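Local coordinates for protein NAD-dependent aldehyde dehydrogenase (Burkholderia multivorans, PDB 5UJU) that probably oxidises aldehydes to carboxylic acids with NAD+ as coenzyme, possibly including glutamate gamma-semialdehyde, at residues 72-78 with 90-95; 217-222 with 246-250. All coordinates share one frame; numbering follows the deposited sequence.

Overall arrangement
Contact 1 lies nearer the surface and contact 2 is buried. Contact 1 (72-78 with 90-95) is a partly buried pair of short strands about 27 Å from the chain centre (centre to centre), held by backbone hydrogen bonds and one arginine. Contact 2 (217-222 with 246-250), about 10 Å from that centre, joins two helices of the Rossmann-like domain through proline, leucine and methyl contacts with a tyrosine-threonine hydroxyl pair. Their centres lie 18 Å apart and they share no segment, yet they touch at one point: Tyr92 CE1 packs 3.7 Å from Ala248 CB, laying the strand pair against helix 245-260.

Contact 1. Residues 72-78 with 90-95; sequences ASGETVG and IRYPKS
Val77 and Tyr92 form the hydrogen-bonded pair of a two-stranded antiparallel ladder, a small sheet of its own lying beside the start of helix 245-260. The bonds run both ways, Val77 N to Tyr92 O at 2.9 Å and Tyr92 N to Val77 O at 2.8 Å. Both side chains leave the same face, where Val77 CG1 reaches Tyr92 CB at 4.2 Å. This is the tight side: Val77 rests on Ala272 and Tyr92 on Leu245 and Ala248, while the phenol OH is taken by Glu80. Gly78 lies at the edge of the Tyr92 ring, its CA near CD2, and its N bonds Glu274.

Thr76 and Pro93 are the neighbouring non-hydrogen-bonded pair. Arg91 folds back across the first strand, bent at chi2 (-73°) and chi3 (-78°), which lays its guanidinium face over Val77 CA. From there NE (3.0 Å) and NH2 (3.2 Å) grip Thr76 OG1 side-on in the guanidinium plane, while NH1 reaches Gly78 O from above the carbonyl plane. Three donors on two acceptors should fix the rotation of the group.

The other end is looser and largely exposed. Lys94 N still bonds Glu75 O at 2.8 Å, but beyond its CB, which touches Glu75 O, the lysine chain leads away from the first strand. Ala72 CB only brushes Pro93 CB at 4.1 Å. What closes this end is one carbonyl: Lys94 O takes both Ser73 N, almost in line with its C=O bond, and Ser73 OG at 2.9 Å.

Contact 2. Residues 217-222 with 246-250; sequences PTWNGY and PLAIT
Two helices of the Rossmann-like coenzyme domain meet here, each following a strand of the same parallel pair (191-211 and 234-238). Their short axes pass 10.2 Å apart at 56°, so side chains make most of the contact between them.

At the N-terminal end the two proline rings cross obliquely, with Pro217 CG 3.9 Å from Pro246 CG. Thr218 adds its methyl, CG2 standing 4.0 Å from Pro246 CB, while its hydroxyl goes to Gly156 O instead. Both Leu247 methyls lie against the Pro217 carbonyl oxygen, and CD2 also meets the edge of the tyrosine ring at Tyr222 CE1, 4.1 Å away.

The polar link lies one turn further along both helices. Tyr222 and Thr250 come from opposite directions, and the two hydroxyls share a hydrogen bond, 2.7 Å between Tyr222 OH and Thr250 OG1, with OG1 in the plane of the ring. Thr250 OG1 stands anti to its own carbonyl carbon (chi1 -59°), which swings it back to donate to Pro246 O at 2.8 Å, an oxygen that also receives Thr250 N. Thr250 CG2 touches Tyr222 CE1 at 3.5 Å. On one ring face sits Thr218 CB, and Ala160 and Ala164 of helix 158-175 also pack against the tyrosine. A buried pair of helices following neighbouring parallel strands belongs to the successive beta-alpha units of a Rossmann-like domain.

Contact 1. Residues 72-78 with 90-95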
ATOM      1  N   ALA A  72     -29.900 -15.118  -6.633  1.00 29.43           N
ATOM      2  CA  ALA A  72     -30.183 -15.871  -5.422  1.00 37.96           C
ATOM      3  C   ALA A  72     -30.645 -17.275  -5.770  1.00 38.13           C
ATOM      4  O   ALA A  72     -31.133 -17.537  -6.873  1.00 33.18           O
ATOM      5  CB  ALA A  72     -31.236 -15.167  -4.568  1.00 39.24           C
ATOM      6  N   SER A  73     -30.497 -18.178  -4.806  1.00 32.21           N
ATOM      7  CA  SER A  73     -30.820 -19.583  -5.012  1.00 36.57           C
ATOM      8  C   SER A  73     -32.278 -19.912  -4.717  1.00 35.88           C
ATOM      9  O   SER A  73     -32.712 -21.033  -4.999  1.00 37.47           O
ATOM     10  CB  SER A  73     -29.926 -20.459  -4.139  1.00 38.58           C
ATOM     11  OG  SER A  73     -30.192 -20.197  -2.768  1.00 33.98           O
ATOM     12  N   GLY A  74     -33.036 -18.973  -4.150  1.00 31.83           N
ATOM     13  CA  GLY A  74     -34.370 -19.236  -3.670  1.00 36.14           C
ATOM     14  C   GLY A  74     -34.438 -19.673  -2.221  1.00 29.40           C
ATOM     15  O   GLY A  74     -35.499 -19.560  -1.597  1.00 35.26           O
ATOM     16  N   GLU A  75     -33.333 -20.150  -1.665  1.00 32.02           N
ATOM     17  CA  GLU A  75     -33.268 -20.457  -0.245  1.00 32.85           C
ATOM     18  C   GLU A  75     -32.977 -19.192   0.556  1.00 32.88           C
ATOM     19  O   GLU A  75     -32.582 -18.162   0.014  1.00 26.82           O
ATOM     20  CB  GLU A  75     -32.192 -21.511   0.027  1.00 35.42           C
ATOM     21  CG  GLU A  75     -32.746 -22.890   0.297  1.00 39.07           C
ATOM     22  CD  GLU A  75     -33.179 -23.063   1.743  1.00 38.46           C
ATOM     23  OE1 GLU A  75     -33.090 -24.198   2.252  1.00 45.10           O
ATOM     24  OE2 GLU A  75     -33.615 -22.076   2.367  1.00 36.14           O
ATOM     25  N   THR A  76     -33.213 -19.264   1.862  1.00 32.70           N
ATOM     26  CA  THR A  76     -32.886 -18.151   2.739  1.00 30.21           C
ATOM     27  C   THR A  76     -31.895 -18.582   3.812  1.00 31.68           C
ATOM     28  O   THR A  76     -31.614 -19.770   4.014  1.00 28.85           O
ATOM     29  CB  THR A  76     -34.141 -17.570   3.394  1.00 29.20           C
ATOM     30  OG1 THR A  76     -34.686 -18.540   4.297  1.00 35.59           O
ATOM     31  CG2 THR A  76     -35.170 -17.232   2.322  1.00 35.38           C
ATOM     32  N   VAL A  77     -31.388 -17.581   4.521  1.00 30.47           N
ATOM     33  CA  VAL A  77     -30.313 -17.757   5.483  1.00 29.12           C
ATOM     34  C   VAL A  77     -30.469 -16.684   6.552  1.00 31.06           C
ATOM     35  O   VAL A  77     -31.038 -15.619   6.302  1.00 29.10           O
ATOM     36  CB  VAL A  77     -28.941 -17.668   4.767  1.00 35.78           C
ATOM     37  CG1 VAL A  77     -28.649 -16.241   4.358  1.00 39.79           C
ATOM     38  CG2 VAL A  77     -27.856 -18.156   5.627  1.00 38.07           C
ATOM     39  N   GLY A  78     -29.994 -16.978   7.762  1.00 31.50           N
ATOM     40  CA  GLY A  78     -29.928 -15.957   8.792  1.00 25.48           C
ATOM     41  C   GLY A  78     -30.395 -16.441  10.150  1.00 31.30           C
ATOM     42  O   GLY A  78     -31.522 -16.935  10.288  1.00 32.39           O
ATOM     43  N   ILE A  90     -35.279 -12.706  11.265  1.00 30.79           N
ATOM     44  CA  ILE A  90     -34.957 -12.104   9.976  1.00 32.60           C
ATOM     45  C   ILE A  90     -34.285 -13.149   9.103  1.00 35.76           C
ATOM     46  O   ILE A  90     -33.445 -13.917   9.582  1.00 31.46           O
ATOM     47  CB  ILE A  90     -34.040 -10.887  10.144  1.00 26.68           C
ATOM     48  CG1 ILE A  90     -34.654  -9.855  11.095  1.00 31.28           C
ATOM     49  CG2 ILE A  90     -33.736 -10.291   8.784  1.00 25.23           C
ATOM     50  CD1 ILE A  90     -33.625  -8.881  11.604  1.00 29.44           C
ATOM     51  N   ARG A  91     -34.659 -13.195   7.821  1.00 30.41           N
ATOM     52  CA  ARG A  91     -33.977 -14.042   6.854  1.00 28.35           C
ATOM     53  C   ARG A  91     -33.524 -13.195   5.671  1.00 30.63           C
ATOM     54  O   ARG A  91     -34.071 -12.122   5.402  1.00 27.92           O
ATOM     55  CB  ARG A  91     -34.874 -15.200   6.387  1.00 29.35           C
ATOM     56  CG  ARG A  91     -35.375 -16.078   7.534  1.00 37.28           C
ATOM     57  CD  ARG A  91     -34.274 -16.971   8.123  1.00 36.55           C
ATOM     58  NE  ARG A  91     -34.046 -18.119   7.245  1.00 37.81           N
ATOM     59  CZ  ARG A  91     -33.245 -19.149   7.516  1.00 41.15           C
ATOM     60  NH1 ARG A  91     -32.565 -19.209   8.662  1.00 42.75           N
ATOM     61  NH2 ARG A  91     -33.134 -20.132   6.634  1.00 39.04           N
ATOM     62  N   TYR A  92     -32.499 -13.682   4.979  1.00 30.57           N
ATOM     63  CA  TYR A  92     -31.933 -13.035   3.804  1.00 28.27           C
ATOM     64  C   TYR A  92     -31.874 -14.019   2.645  1.00 29.13           C
ATOM     65  O   TYR A  92     -31.740 -15.228   2.862  1.00 26.93           O
ATOM     66  CB  TYR A  92     -30.524 -12.500   4.110  1.00 23.72           C
ATOM     67  CG  TYR A  92     -30.510 -11.647   5.352  1.00 22.54           C
ATOM     68  CD1 TYR A  92     -30.767 -10.287   5.274  1.00 26.74           C
ATOM     69  CD2 TYR A  92     -30.255 -12.207   6.607  1.00 21.74           C
ATOM     70  CE1 TYR A  92     -30.780  -9.499   6.408  1.00 27.56           C
ATOM     71  CE2 TYR A  92     -30.275 -11.429   7.755  1.00 22.58           C
ATOM     72  CZ  TYR A  92     -30.526 -10.078   7.647  1.00 24.34           C
ATOM     73  OH  TYR A  92     -30.534  -9.295   8.774  1.00 28.36           O
ATOM     74  N   PRO A  93     -31.976 -13.538   1.404  1.00 28.76           N
ATOM     75  CA  PRO A  93     -31.850 -14.458   0.263  1.00 32.02           C
ATOM     76  C   PRO A  93     -30.455 -15.054   0.220  1.00 35.38           C
ATOM     77  O   PRO A  93     -29.456 -14.336   0.284  1.00 38.04           O
ATOM     78  CB  PRO A  93     -32.135 -13.564  -0.953  1.00 42.43           C
ATOM     79  CG  PRO A  93     -31.814 -12.173  -0.502  1.00 36.85           C
ATOM     80  CD  PRO A  93     -32.142 -12.136   0.982  1.00 28.19           C
ATOM     81  N   LYS A  94     -30.387 -16.379   0.120  1.00 33.55           N
ATOM     82  CA  LYS A  94     -29.100 -17.069   0.112  1.00 29.08           C
ATOM     83  C   LYS A  94     -28.515 -17.095  -1.304  1.00 31.00           C
ATOM     84  O   LYS A  94     -29.162 -17.579  -2.244  1.00 37.04           O
ATOM     85  CB  LYS A  94     -29.270 -18.483   0.654  1.00 33.43           C
ATOM     86  CG  LYS A  94     -27.971 -19.265   0.792  1.00 36.54           C
ATOM     87  CD  LYS A  94     -28.254 -20.664   1.318  1.00 45.11           C
ATOM     88  CE  LYS A  94     -27.063 -21.599   1.127  1.00 50.29           C
ATOM     89  NZ  LYS A  94     -26.142 -21.614   2.283  1.00 53.49           N
ATOM     90  N   SER A  95     -27.309 -16.554  -1.466  1.00 24.56           N
ATOM     91  CA  SER A  95     -26.591 -16.571  -2.734  1.00 32.38           C
ATOM     92  C   SER A  95     -25.269 -17.302  -2.562  1.00 32.86           C
ATOM     93  O   SER A  95     -24.735 -17.405  -1.459  1.00 41.65           O
ATOM     94  CB  SER A  95     -26.314 -15.160  -3.263  1.00 38.17           C
ATOM     95  OG  SER A  95     -27.495 -14.392  -3.303  1.00 44.04           O
TER
HETATM   96  O   HOH W   1     -33.837 -16.210  11.397  1.00 50.11           O

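Contact 2. Residues 217-222 with 246-250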
ATOM      1  N   PRO A 217     -20.515  -3.318  13.092  1.00 36.23           N
ATOM      2  CA  PRO A 217     -20.649  -3.722  11.679  1.00 37.29           C
ATOM      3  C   PRO A 217     -20.493  -2.569  10.702  1.00 36.94           C
ATOM      4  O   PRO A 217     -19.789  -2.712   9.688  1.00 30.63           O
ATOM      5  CB  PRO A 217     -22.055  -4.348  11.628  1.00 35.52           C
ATOM      6  CG  PRO A 217     -22.803  -3.724  12.779  1.00 34.55           C
ATOM      7  CD  PRO A 217     -21.756  -3.527  13.861  1.00 35.16           C
ATOM      8  N   THR A 218     -21.120  -1.422  10.974  1.00 32.85           N
ATOM      9  CA  THR A 218     -20.972  -0.297  10.055  1.00 34.91           C
ATOM     10  C   THR A 218     -19.696   0.502  10.331  1.00 25.46           C
ATOM     11  O   THR A 218     -19.005   0.909   9.393  1.00 25.81           O
ATOM     12  CB  THR A 218     -22.205   0.608  10.120  1.00 31.03           C
ATOM     13  OG1 THR A 218     -22.410   1.062  11.465  1.00 30.59           O
ATOM     14  CG2 THR A 218     -23.446  -0.147   9.639  1.00 33.84           C
ATOM     15  N   TRP A 219     -19.368   0.746  11.597  1.00 27.43           N
ATOM     16  CA  TRP A 219     -18.211   1.587  11.899  1.00 29.38           C
ATOM     17  C   TRP A 219     -16.929   0.950  11.388  1.00 33.54           C
ATOM     18  O   TRP A 219     -16.076   1.630  10.802  1.00 35.41           O
ATOM     19  CB  TRP A 219     -18.110   1.832  13.398  1.00 25.91           C
ATOM     20  CG  TRP A 219     -17.189   2.983  13.767  1.00 36.17           C
ATOM     21  CD1 TRP A 219     -17.550   4.282  14.001  1.00 32.91           C
ATOM     22  CD2 TRP A 219     -15.766   2.922  13.963  1.00 36.09           C
ATOM     23  NE1 TRP A 219     -16.440   5.032  14.331  1.00 33.58           N
ATOM     24  CE2 TRP A 219     -15.334   4.223  14.308  1.00 33.43           C
ATOM     25  CE3 TRP A 219     -14.816   1.895  13.880  1.00 40.35           C
ATOM     26  CZ2 TRP A 219     -13.995   4.524  14.569  1.00 37.85           C
ATOM     27  CZ3 TRP A 219     -13.483   2.199  14.137  1.00 43.19           C
ATOM     28  CH2 TRP A 219     -13.088   3.502  14.476  1.00 42.11           C
ATOM     29  N   ASN A 220     -16.763  -0.353  11.622  1.00 28.90           N
ATOM     30  CA  ASN A 220     -15.616  -1.063  11.073  1.00 34.51           C
ATOM     31  C   ASN A 220     -15.806  -1.450   9.611  1.00 33.12           C
ATOM     32  O   ASN A 220     -14.819  -1.541   8.877  1.00 36.44           O
ATOM     33  CB  ASN A 220     -15.297  -2.318  11.894  1.00 33.45           C
ATOM     34  CG  ASN A 220     -14.635  -1.993  13.226  1.00 49.29           C
ATOM     35  OD1 ASN A 220     -15.121  -2.372  14.287  1.00 56.86           O
ATOM     36  ND2 ASN A 220     -13.510  -1.295  13.166  1.00 51.17           N
ATOM     37  N   GLY A 221     -17.038  -1.702   9.171  1.00 31.25           N
ATOM     38  CA  GLY A 221     -17.241  -2.149   7.803  1.00 27.21           C
ATOM     39  C   GLY A 221     -17.217  -1.042   6.764  1.00 30.29           C
ATOM     40  O   GLY A 221     -16.725  -1.245   5.647  1.00 31.97           O
ATOM     41  N   TYR A 222     -17.735   0.137   7.117  1.00 25.92           N
ATOM     42  CA  TYR A 222     -17.851   1.210   6.128  1.00 25.76           C
ATOM     43  C   TYR A 222     -16.529   1.658   5.524  1.00 25.83           C
ATOM     44  O   TYR A 222     -16.515   1.933   4.311  1.00 27.44           O
ATOM     45  CB  TYR A 222     -18.555   2.434   6.724  1.00 23.18           C
ATOM     46  CG  TYR A 222     -20.048   2.316   6.781  1.00 23.26           C
ATOM     47  CD1 TYR A 222     -20.684   1.120   6.486  1.00 23.22           C
ATOM     48  CD2 TYR A 222     -20.826   3.401   7.147  1.00 24.44           C
ATOM     49  CE1 TYR A 222     -22.080   1.012   6.559  1.00 23.85           C
ATOM     50  CE2 TYR A 222     -22.193   3.305   7.215  1.00 23.55           C
ATOM     51  CZ  TYR A 222     -22.815   2.118   6.914  1.00 24.75           C
ATOM     52  OH  TYR A 222     -24.183   2.045   6.985  1.00 24.97           O
ATOM     53  N   PRO A 246     -27.645  -4.485   9.859  1.00 26.16           N
ATOM     54  CA  PRO A 246     -27.099  -3.144   9.573  1.00 21.85           C
ATOM     55  C   PRO A 246     -26.422  -3.046   8.218  1.00 26.94           C
ATOM     56  O   PRO A 246     -26.535  -2.004   7.562  1.00 28.99           O
ATOM     57  CB  PRO A 246     -26.105  -2.902  10.735  1.00 22.67           C
ATOM     58  CG  PRO A 246     -26.603  -3.762  11.833  1.00 23.23           C
ATOM     59  CD  PRO A 246     -27.163  -4.991  11.164  1.00 25.86           C
ATOM     60  N   LEU A 247     -25.701  -4.088   7.786  1.00 23.52           N
ATOM     61  CA  LEU A 247     -25.074  -4.038   6.476  1.00 23.15           C
ATOM     62  C   LEU A 247     -26.042  -4.404   5.355  1.00 21.96           C
ATOM     63  O   LEU A 247     -25.850  -3.958   4.225  1.00 26.36           O
ATOM     64  CB  LEU A 247     -23.854  -4.949   6.438  1.00 18.52           C
ATOM     65  CG  LEU A 247     -22.714  -4.342   7.272  1.00 34.64           C
ATOM     66  CD1 LEU A 247     -21.641  -5.385   7.526  1.00 29.10           C
ATOM     67  CD2 LEU A 247     -22.126  -3.095   6.582  1.00 25.50           C
ATOM     68  N   ALA A 248     -27.078  -5.197   5.641  1.00 21.60           N
ATOM     69  CA  ALA A 248     -28.103  -5.463   4.627  1.00 26.08           C
ATOM     70  C   ALA A 248     -28.847  -4.186   4.261  1.00 26.87           C
ATOM     71  O   ALA A 248     -29.068  -3.902   3.075  1.00 27.20           O
ATOM     72  CB  ALA A 248     -29.085  -6.520   5.127  1.00 23.81           C
ATOM     73  N   ILE A 249     -29.233  -3.399   5.272  1.00 28.44           N
ATOM     74  CA  ILE A 249     -29.825  -2.085   5.028  1.00 30.78           C
ATOM     75  C   ILE A 249     -28.871  -1.224   4.211  1.00 27.37           C
ATOM     76  O   ILE A 249     -29.283  -0.550   3.259  1.00 25.95           O
ATOM     77  CB  ILE A 249     -30.186  -1.403   6.364  1.00 30.17           C
ATOM     78  CG1 ILE A 249     -31.276  -2.170   7.104  1.00 24.70           C
ATOM     79  CG2 ILE A 249     -30.600   0.046   6.146  1.00 23.65           C
ATOM     80  CD1 ILE A 249     -31.436  -1.700   8.549  1.00 26.78           C
ATOM     81  N   THR A 250     -27.578  -1.241   4.575  1.00 26.62           N
ATOM     82  CA  THR A 250     -26.572  -0.456   3.862  1.00 25.09           C
ATOM     83  C   THR A 250     -26.478  -0.871   2.391  1.00 27.51           C
ATOM     84  O   THR A 250     -26.460  -0.025   1.485  1.00 25.97           O
ATOM     85  CB  THR A 250     -25.207  -0.616   4.545  1.00 23.53           C
ATOM     86  OG1 THR A 250     -25.278  -0.170   5.916  1.00 23.85           O
ATOM     87  CG2 THR A 250     -24.178   0.222   3.822  1.00 18.84           C
TER